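Local structure of putative peptidase (Chlamydophila abortus, 3CE2) at residues P177-V180 with A181-F185; L352-G355 with L356-G360; E453-T456 with I457-C461. The protein probably acts as a zinc-dependent oligopeptidase of the M3B family, degrading a variety of small bioactive peptides. All coordinates share one frame; numbering follows the deposited sequence.

Interaction 1. Residues P177-V180 with A181-F185; sequences PLEV and ASKAF
Ala184 N donates to Val180 O over 3.0 Å in a nearly straight bond, with an N-H...O angle of 175°, and Lys183 N donates to Glu179 O over 3.1 Å. Both span four residues, at the amino-terminal end of helix 180-192, and Phe185 N carries the pattern forward by bonding to Ala181 O. A weak bond from Val180 N to Pro177 O precedes them. Glu179 and Lys183, joined through their backbones, also approach by their charged ends: Glu179 OE1 lies 3.8 Å from Lys183 NZ, a long salt bridge. Each side chain starts with CG anti to its carbonyl carbon (chi1 -78° in Glu179, -85° in Lys183) and then runs extended, and the two cross obliquely, converging at carboxylate and ammonium. Nearer the backbone, Lys183 CG passes 3.8 Å from Glu179 O, and the methyl CB of Ala184 packs 3.6 Å from Val180 O. Val180 and Lys183 are exposed, whereas Ala181 is buried. Away from the zinc sites, the turn lies against helix 240-260 through Leu178, which touches Phe256 and Tyr257, and through Ala184, which touches Leu246, while Phe185 stacks on the ring of His528. The two backbone bonds are the firm polar links here; the charge pair, long and on the surface, probably adds only modestly, although the amino-terminal end of the helix would be expected to favour an ionised Glu179.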
ATOM      1  N   PRO A 177      -0.150  -3.739  26.587  1.00 48.88           N
ATOM      2  CA  PRO A 177       1.060  -4.482  26.909  1.00 49.02           C
ATOM      3  C   PRO A 177       1.714  -5.182  25.712  1.00 51.81           C
ATOM      4  O   PRO A 177       2.947  -5.357  25.696  1.00 52.70           O
ATOM      5  CB  PRO A 177       0.572  -5.529  27.916  1.00 46.15           C
ATOM      6  CG  PRO A 177      -0.900  -5.542  27.781  1.00 47.90           C
ATOM      7  CD  PRO A 177      -1.272  -4.151  27.437  1.00 50.16           C
ATOM      8  N   LEU A 178       0.916  -5.587  24.728  1.00 46.42           N
ATOM      9  CA  LEU A 178       1.466  -6.350  23.611  1.00 45.90           C
ATOM     10  C   LEU A 178       2.138  -5.474  22.549  1.00 48.10           C
ATOM     11  O   LEU A 178       2.583  -5.974  21.527  1.00 44.34           O
ATOM     12  CB  LEU A 178       0.407  -7.238  22.977  1.00 42.18           C
ATOM     13  CG  LEU A 178       0.061  -8.434  23.854  1.00 46.54           C
ATOM     14  CD1 LEU A 178      -1.198  -9.082  23.333  1.00 46.93           C
ATOM     15  CD2 LEU A 178       1.225  -9.444  23.926  1.00 44.27           C
ATOM     16  N   GLU A 179       2.219  -4.171  22.787  1.00 44.61           N
ATOM     17  CA  GLU A 179       2.942  -3.312  21.876  1.00 50.09           C
ATOM     18  C   GLU A 179       4.437  -3.456  22.115  1.00 54.42           C
ATOM     19  O   GLU A 179       5.248  -2.974  21.314  1.00 56.16           O
ATOM     20  CB  GLU A 179       2.596  -1.853  22.131  1.00 56.39           C
ATOM     21  CG  GLU A 179       1.278  -1.368  21.587  1.00 68.36           C
ATOM     22  CD  GLU A 179       1.020   0.065  22.008  1.00 74.32           C
ATOM     23  OE1 GLU A 179       1.271   0.392  23.192  1.00 72.28           O
ATOM     24  OE2 GLU A 179       0.585   0.867  21.154  1.00 81.86           O
ATOM     25  N   VAL A 180       4.814  -4.073  23.236  1.00 48.24           N
ATOM     26  CA  VAL A 180       6.200  -3.948  23.659  1.00 46.20           C
ATOM     27  C   VAL A 180       7.140  -4.549  22.640  1.00 39.32           C
ATOM     28  O   VAL A 180       8.166  -3.964  22.358  1.00 42.97           O
ATOM     29  CB  VAL A 180       6.510  -4.502  25.067  1.00 42.22           C
ATOM     30  CG1 VAL A 180       6.403  -6.000  25.105  1.00 39.18           C
ATOM     31  CG2 VAL A 180       7.911  -4.105  25.442  1.00 44.85           C
ATOM     32  N   ALA A 181       6.786  -5.687  22.059  1.00 37.92           N
ATOM     33  CA  ALA A 181       7.713  -6.315  21.140  1.00 41.45           C
ATOM     34  C   ALA A 181       8.146  -5.335  20.047  1.00 41.53           C
ATOM     35  O   ALA A 181       9.344  -5.092  19.863  1.00 41.16           O
ATOM     36  CB  ALA A 181       7.146  -7.604  20.561  1.00 38.68           C
ATOM     37  N   SER A 182       7.171  -4.734  19.373  1.00 45.75           N
ATOM     38  CA  SER A 182       7.432  -3.811  18.268  1.00 45.47           C
ATOM     39  C   SER A 182       8.185  -2.579  18.690  1.00 43.13           C
ATOM     40  O   SER A 182       9.004  -2.062  17.929  1.00 50.28           O
ATOM     41  CB  SER A 182       6.129  -3.394  17.608  1.00 48.32           C
ATOM     42  OG  SER A 182       5.169  -4.433  17.773  1.00 69.90           O
ATOM     43  N   LYS A 183       7.918  -2.098  19.894  1.00 41.62           N
ATOM     44  CA  LYS A 183       8.553  -0.872  20.356  1.00 45.81           C
ATOM     45  C   LYS A 183      10.037  -1.105  20.612  1.00 46.72           C
ATOM     46  O   LYS A 183      10.892  -0.322  20.190  1.00 48.38           O
ATOM     47  CB  LYS A 183       7.866  -0.344  21.613  1.00 48.61           C
ATOM     48  CG  LYS A 183       6.645   0.518  21.322  1.00 53.84           C
ATOM     49  CD  LYS A 183       5.961   1.024  22.601  1.00 57.12           C
ATOM     50  CE  LYS A 183       4.961   2.161  22.304  1.00 65.99           C
ATOM     51  NZ  LYS A 183       4.332   2.687  23.569  1.00 70.15           N
ATOM     52  N   ALA A 184      10.340  -2.194  21.305  1.00 41.58           N
ATOM     53  CA  ALA A 184      11.702  -2.500  21.629  1.00 38.11           C
ATOM     54  C   ALA A 184      12.475  -2.726  20.326  1.00 45.00           C
ATOM     55  O   ALA A 184      13.585  -2.195  20.139  1.00 45.61           O
ATOM     56  CB  ALA A 184      11.745  -3.710  22.491  1.00 36.73           C
ATOM     57  N   PHE A 185      11.878  -3.501  19.421  1.00 36.16           N
ATOM     58  CA  PHE A 185      12.444  -3.660  18.105  1.00 37.44           C
ATOM     59  C   PHE A 185      12.840  -2.331  17.474  1.00 41.52           C
ATOM     60  O   PHE A 185      13.914  -2.237  16.884  1.00 45.39           O
ATOM     61  CB  PHE A 185      11.487  -4.370  17.151  1.00 44.95           C
ATOM     62  CG  PHE A 185      11.973  -4.368  15.727  1.00 43.31           C
ATOM     63  CD1 PHE A 185      12.876  -5.321  15.290  1.00 43.67           C
ATOM     64  CD2 PHE A 185      11.580  -3.375  14.846  1.00 44.11           C
ATOM     65  CE1 PHE A 185      13.352  -5.302  14.001  1.00 41.84           C
ATOM     66  CE2 PHE A 185      12.040  -3.364  13.548  1.00 42.02           C
ATOM     67  CZ  PHE A 185      12.924  -4.327  13.133  1.00 45.46           C
TER

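Interaction 2. Residues L352-G355 with L356-G360; sequences LKQG and LTTQG
Gln354 and Thr358 meet where helix 345-357 ends, in a carboxy-terminal turn that gathers several donors on one carbonyl. Gln354 O accepts from Thr358 N at 2.9 Å and from Gln359 N at 2.8 Å, the two N-H groups reaching it from opposite faces of its plane. The second bond spans five residues, a pi-helical spacing, as Thr358 leaves helical phi/psi. The side chains of Gln354 and Thr358 lie alongside each other, pointing the same way, with Gln354 NE2 2.8 Å from Thr358 OG1. One residue earlier, Thr357 OG1 stands between its own backbone N and carbonyl carbon (chi1 72°) and donates to Lys353 O over 3.0 Å, from 41° above the carbonyl plane; Thr357 N adds a weak bond to the same oxygen. On the buried side, Leu352 CD1 touches Leu356 CD1 at 3.9 Å, and Leu352 also packs on Ile337 of helix 330-340. Lys353 reaches that helix too, in a cation-pi contact with Tyr338. Gly360 follows with positive phi, two residues before strand 362-363. At this helix end, then, the Thr357 hydroxyl supplements a weak backbone bond at Lys353 O, while Gln354 O takes two backbone N-H groups.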
ATOM      1  N   LEU A 352      -7.829  12.768 -17.077  1.00 51.44           N
ATOM      2  CA  LEU A 352      -6.591  12.958 -16.331  1.00 53.80           C
ATOM      3  C   LEU A 352      -5.887  14.219 -16.789  1.00 54.31           C
ATOM      4  O   LEU A 352      -5.389  14.976 -15.971  1.00 54.86           O
ATOM      5  CB  LEU A 352      -5.651  11.759 -16.503  1.00 47.35           C
ATOM      6  CG  LEU A 352      -4.342  11.842 -15.731  1.00 44.54           C
ATOM      7  CD1 LEU A 352      -4.604  12.271 -14.290  1.00 44.58           C
ATOM      8  CD2 LEU A 352      -3.628  10.501 -15.745  1.00 42.42           C
ATOM      9  N   LYS A 353      -5.845  14.441 -18.098  1.00 55.92           N
ATOM     10  CA  LYS A 353      -5.191  15.614 -18.618  1.00 53.21           C
ATOM     11  C   LYS A 353      -5.923  16.861 -18.127  1.00 56.97           C
ATOM     12  O   LYS A 353      -5.291  17.816 -17.680  1.00 62.08           O
ATOM     13  CB  LYS A 353      -5.115  15.571 -20.141  1.00 60.31           C
ATOM     14  CG  LYS A 353      -4.128  16.584 -20.763  1.00 63.19           C
ATOM     15  CD  LYS A 353      -4.261  16.608 -22.266  1.00 63.95           C
ATOM     16  CE  LYS A 353      -3.468  17.724 -22.895  1.00 68.31           C
ATOM     17  NZ  LYS A 353      -2.176  17.231 -23.433  1.00 71.52           N
ATOM     18  N   GLN A 354      -7.249  16.848 -18.169  1.00 58.82           N
ATOM     19  CA  GLN A 354      -8.033  17.987 -17.667  1.00 60.50           C
ATOM     20  C   GLN A 354      -7.762  18.270 -16.199  1.00 55.75           C
ATOM     21  O   GLN A 354      -7.684  19.430 -15.793  1.00 55.09           O
ATOM     22  CB  GLN A 354      -9.551  17.804 -17.887  1.00 69.53           C
ATOM     23  CG  GLN A 354     -10.015  17.925 -19.345  1.00 78.26           C
ATOM     24  CD  GLN A 354      -9.136  18.874 -20.176  1.00 83.43           C
ATOM     25  OE1 GLN A 354      -8.410  18.437 -21.070  1.00 84.95           O
ATOM     26  NE2 GLN A 354      -9.189  20.171 -19.866  1.00 84.76           N
ATOM     27  N   GLY A 355      -7.642  17.212 -15.407  1.00 49.36           N
ATOM     28  CA  GLY A 355      -7.341  17.355 -13.978  1.00 56.93           C
ATOM     29  C   GLY A 355      -5.970  17.967 -13.697  1.00 58.97           C
ATOM     30  O   GLY A 355      -5.804  18.778 -12.789  1.00 61.08           O
ATOM     31  N   LEU A 356      -4.991  17.581 -14.500  1.00 57.16           N
ATOM     32  CA  LEU A 356      -3.642  18.053 -14.340  1.00 56.48           C
ATOM     33  C   LEU A 356      -3.450  19.464 -14.869  1.00 61.86           C
ATOM     34  O   LEU A 356      -2.486  20.132 -14.504  1.00 69.80           O
ATOM     35  CB  LEU A 356      -2.688  17.097 -15.060  1.00 53.46           C
ATOM     36  CG  LEU A 356      -2.770  15.673 -14.520  1.00 49.91           C
ATOM     37  CD1 LEU A 356      -1.786  14.751 -15.222  1.00 43.46           C
ATOM     38  CD2 LEU A 356      -2.529  15.711 -13.021  1.00 50.11           C
ATOM     39  N   THR A 357      -4.345  19.934 -15.731  1.00 61.89           N
ATOM     40  CA  THR A 357      -4.094  21.224 -16.374  1.00 64.73           C
ATOM     41  C   THR A 357      -5.155  22.343 -16.256  1.00 67.69           C
ATOM     42  O   THR A 357      -4.790  23.518 -16.217  1.00 73.56           O
ATOM     43  CB  THR A 357      -3.691  21.056 -17.849  1.00 64.92           C
ATOM     44  OG1 THR A 357      -4.832  20.666 -18.618  1.00 68.11           O
ATOM     45  CG2 THR A 357      -2.586  20.019 -17.994  1.00 66.21           C
ATOM     46  N   THR A 358      -6.446  22.017 -16.218  1.00 67.78           N
ATOM     47  CA  THR A 358      -7.471  23.075 -16.129  1.00 59.83           C
ATOM     48  C   THR A 358      -8.451  22.897 -14.967  1.00 61.61           C
ATOM     49  O   THR A 358      -9.129  23.835 -14.596  1.00 67.71           O
ATOM     50  CB  THR A 358      -8.290  23.223 -17.451  1.00 59.81           C
ATOM     51  OG1 THR A 358      -8.894  21.971 -17.787  1.00 63.66           O
ATOM     52  CG2 THR A 358      -7.407  23.669 -18.627  1.00 58.53           C
ATOM     53  N   GLN A 359      -8.541  21.698 -14.400  1.00 58.54           N
ATOM     54  CA  GLN A 359      -9.530  21.420 -13.360  1.00 55.97           C
ATOM     55  C   GLN A 359      -9.017  21.734 -11.949  1.00 56.35           C
ATOM     56  O   GLN A 359      -9.772  21.636 -10.972  1.00 56.16           O
ATOM     57  CB  GLN A 359      -9.982  19.949 -13.443  1.00 59.91           C
ATOM     58  CG  GLN A 359     -11.373  19.721 -14.037  1.00 68.94           C
ATOM     59  CD  GLN A 359     -11.740  20.756 -15.109  1.00 73.33           C
ATOM     60  OE1 GLN A 359     -12.591  21.621 -14.882  1.00 74.00           O
ATOM     61  NE2 GLN A 359     -11.092  20.672 -16.275  1.00 73.18           N
ATOM     62  N   GLY A 360      -7.734  22.080 -11.834  1.00 45.69           N
ATOM     63  CA  GLY A 360      -7.137  22.378 -10.531  1.00 53.70           C
ATOM     64  C   GLY A 360      -6.958  21.213  -9.560  1.00 52.57           C
ATOM     65  O   GLY A 360      -7.098  21.372  -8.353  1.00 50.08           O
TER

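Interaction 3. Residues E453-T456 with I457-C461; sequences EKIT and ILTRC
Arg460 turns an edge of its guanidinium toward Thr456: the methyl CG2 of Thr456 lies near the plane of the group, 3.7 Å from Arg460 NH2. The arginine leaves its backbone with CG anti to N (chi1 -169°) and folds back at chi3 (58°), which brings NH2 beside the threonine one turn earlier; its chain also touches Met441. The other flat group, the carboxylate of Glu453, bonds through OE2 to Ser448 OG, and it is the stem of this residue that meets Ile457. There Glu453 CG and Ile457 CD1 approach to 4.1 Å, the two chains running side by side. Backbone bonds four residues apart underlie all of this: Ile457 N to Glu453 O at 2.7 Å, Leu458 N to Lys454 O at 2.8 Å and Arg460 N to Thr456 O at 3.1 Å. Ile455 O is gripped twice by one residue, by Thr459 N at 2.8 Å and by Thr459 OG1 at 3.0 Å, the hydroxyl coming from 42° above the carbonyl plane. Thr456 OG1 looks elsewhere, to Ser321 OG. The turn belongs to the start of the long helix 451-487, with Ile457 against Met441 and Leu445 of helix 431-447, Leu458 against Lys602 and Leu606 of helix 590-607, and Thr459 against Tyr298 and Lys302 of helix 292-306. Thr459 is buried, and its hydroxyl finds an acceptor in Ile455 O of its own helix, consistent with its place among these helices, whereas Glu453 and Thr456 spend their polar ends tying the helix to neighbouring serines.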
ATOM      1  N   GLU A 453      18.901   3.848 -22.942  1.00 71.77           N
ATOM      2  CA  GLU A 453      17.647   4.172 -22.296  1.00 73.28           C
ATOM      3  C   GLU A 453      16.838   2.891 -22.090  1.00 68.99           C
ATOM      4  O   GLU A 453      16.468   2.540 -20.973  1.00 69.01           O
ATOM      5  CB  GLU A 453      16.879   5.142 -23.181  1.00 73.59           C
ATOM      6  CG  GLU A 453      15.884   6.020 -22.477  1.00 79.26           C
ATOM      7  CD  GLU A 453      15.104   6.899 -23.460  1.00 82.18           C
ATOM      8  OE1 GLU A 453      14.207   7.657 -23.008  1.00 86.40           O
ATOM      9  OE2 GLU A 453      15.390   6.829 -24.681  1.00 84.39           O
ATOM     10  N   LYS A 454      16.583   2.181 -23.177  1.00 63.12           N
ATOM     11  CA  LYS A 454      15.868   0.923 -23.100  1.00 61.35           C
ATOM     12  C   LYS A 454      16.349   0.036 -21.954  1.00 60.60           C
ATOM     13  O   LYS A 454      15.549  -0.585 -21.256  1.00 64.73           O
ATOM     14  CB  LYS A 454      15.984   0.170 -24.416  1.00 62.65           C
ATOM     15  CG  LYS A 454      15.259   0.836 -25.573  1.00 68.67           C
ATOM     16  CD  LYS A 454      15.075  -0.153 -26.720  1.00 73.34           C
ATOM     17  CE  LYS A 454      14.382   0.490 -27.912  1.00 77.84           C
ATOM     18  NZ  LYS A 454      13.492  -0.494 -28.596  1.00 80.27           N
ATOM     19  N   ILE A 455      17.654  -0.042 -21.760  1.00 60.06           N
ATOM     20  CA  ILE A 455      18.170  -0.872 -20.692  1.00 56.66           C
ATOM     21  C   ILE A 455      17.819  -0.225 -19.368  1.00 57.78           C
ATOM     22  O   ILE A 455      17.329  -0.892 -18.458  1.00 61.92           O
ATOM     23  CB  ILE A 455      19.677  -1.105 -20.826  1.00 56.73           C
ATOM     24  CG1 ILE A 455      19.940  -1.925 -22.090  1.00 59.29           C
ATOM     25  CG2 ILE A 455      20.222  -1.848 -19.610  1.00 55.34           C
ATOM     26  CD1 ILE A 455      21.413  -2.076 -22.447  1.00 60.85           C
ATOM     27  N   THR A 456      18.026   1.084 -19.276  1.00 56.56           N
ATOM     28  CA  THR A 456      17.662   1.817 -18.083  1.00 52.93           C
ATOM     29  C   THR A 456      16.210   1.535 -17.713  1.00 54.05           C
ATOM     30  O   THR A 456      15.929   1.107 -16.602  1.00 57.83           O
ATOM     31  CB  THR A 456      17.950   3.317 -18.240  1.00 57.38           C
ATOM     32  OG1 THR A 456      19.356   3.522 -18.096  1.00 64.97           O
ATOM     33  CG2 THR A 456      17.266   4.140 -17.163  1.00 54.25           C
ATOM     34  N   ILE A 457      15.295   1.733 -18.653  1.00 57.67           N
ATOM     35  CA  ILE A 457      13.874   1.510 -18.405  1.00 53.89           C
ATOM     36  C   ILE A 457      13.559   0.063 -18.054  1.00 56.85           C
ATOM     37  O   ILE A 457      12.837  -0.217 -17.098  1.00 59.74           O
ATOM     38  CB  ILE A 457      13.048   1.875 -19.617  1.00 53.57           C
ATOM     39  CG1 ILE A 457      13.163   3.364 -19.880  1.00 52.78           C
ATOM     40  CG2 ILE A 457      11.599   1.480 -19.412  1.00 53.41           C
ATOM     41  CD1 ILE A 457      12.763   3.731 -21.280  1.00 55.28           C
ATOM     42  N   LEU A 458      14.092  -0.870 -18.826  1.00 56.24           N
ATOM     43  CA  LEU A 458      13.800  -2.270 -18.565  1.00 51.49           C
ATOM     44  C   LEU A 458      14.306  -2.656 -17.196  1.00 48.73           C
ATOM     45  O   LEU A 458      13.716  -3.487 -16.508  1.00 53.16           O
ATOM     46  CB  LEU A 458      14.452  -3.147 -19.624  1.00 53.14           C
ATOM     47  CG  LEU A 458      13.649  -3.246 -20.911  1.00 57.32           C
ATOM     48  CD1 LEU A 458      14.568  -3.437 -22.089  1.00 53.68           C
ATOM     49  CD2 LEU A 458      12.627  -4.383 -20.803  1.00 53.86           C
ATOM     50  N   THR A 459      15.412  -2.052 -16.802  1.00 48.21           N
ATOM     51  CA  THR A 459      16.054  -2.445 -15.568  1.00 53.91           C
ATOM     52  C   THR A 459      15.231  -1.950 -14.374  1.00 55.66           C
ATOM     53  O   THR A 459      15.040  -2.682 -13.398  1.00 49.79           O
ATOM     54  CB  THR A 459      17.512  -1.957 -15.526  1.00 52.71           C
ATOM     55  OG1 THR A 459      18.292  -2.786 -16.397  1.00 50.24           O
ATOM     56  CG2 THR A 459      18.065  -2.085 -14.138  1.00 60.95           C
ATOM     57  N   ARG A 460      14.710  -0.726 -14.482  1.00 53.68           N
ATOM     58  CA  ARG A 460      13.948  -0.134 -13.402  1.00 55.78           C
ATOM     59  C   ARG A 460      12.664  -0.930 -13.190  1.00 54.18           C
ATOM     60  O   ARG A 460      12.238  -1.215 -12.060  1.00 53.49           O
ATOM     61  CB  ARG A 460      13.623   1.319 -13.719  1.00 56.97           C
ATOM     62  CG  ARG A 460      13.069   2.068 -12.519  1.00 63.36           C
ATOM     63  CD  ARG A 460      13.093   3.561 -12.731  1.00 72.91           C
ATOM     64  NE  ARG A 460      12.329   3.936 -13.917  1.00 82.06           N
ATOM     65  CZ  ARG A 460      12.862   4.319 -15.075  1.00 84.20           C
ATOM     66  NH1 ARG A 460      12.068   4.630 -16.090  1.00 87.29           N
ATOM     67  NH2 ARG A 460      14.182   4.398 -15.220  1.00 83.65           N
ATOM     68  N   CYS A 461      12.080  -1.301 -14.312  1.00 48.98           N
ATOM     69  CA  CYS A 461      10.866  -2.059 -14.353  1.00 46.66           C
ATOM     70  C   CYS A 461      11.005  -3.481 -13.794  1.00 47.81           C
ATOM     71  O   CYS A 461      10.138  -3.952 -13.062  1.00 45.95           O
ATOM     72  CB  CYS A 461      10.396  -2.106 -15.799  1.00 54.56           C
ATOM     73  SG  CYS A 461       9.119  -3.289 -16.065  1.00 58.86           S
TER

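In the fold
All three are local contacts between residues three to five apart, along or at an end of a helix: interactions 1 and 3 near the beginnings of helices, interaction 2 at an ending. Interaction 1 is a surface contact in the Oligopeptidase F range, whereas interactions 2 and 3 are partly buried and both fall in the part of the sequence assigned to peptidase family M3, their nearest atoms about 17 Å apart. The first two lie on opposite sides of the chain's centre. A long charge pair marks interaction 1; threonine hydroxyls bonding to backbone carbonyls recur in the other two. Interactions 2 and 3 also come closer to the zinc ligand His402, about 10 Å from Leu352 and 11 Å from Arg460 between side chains.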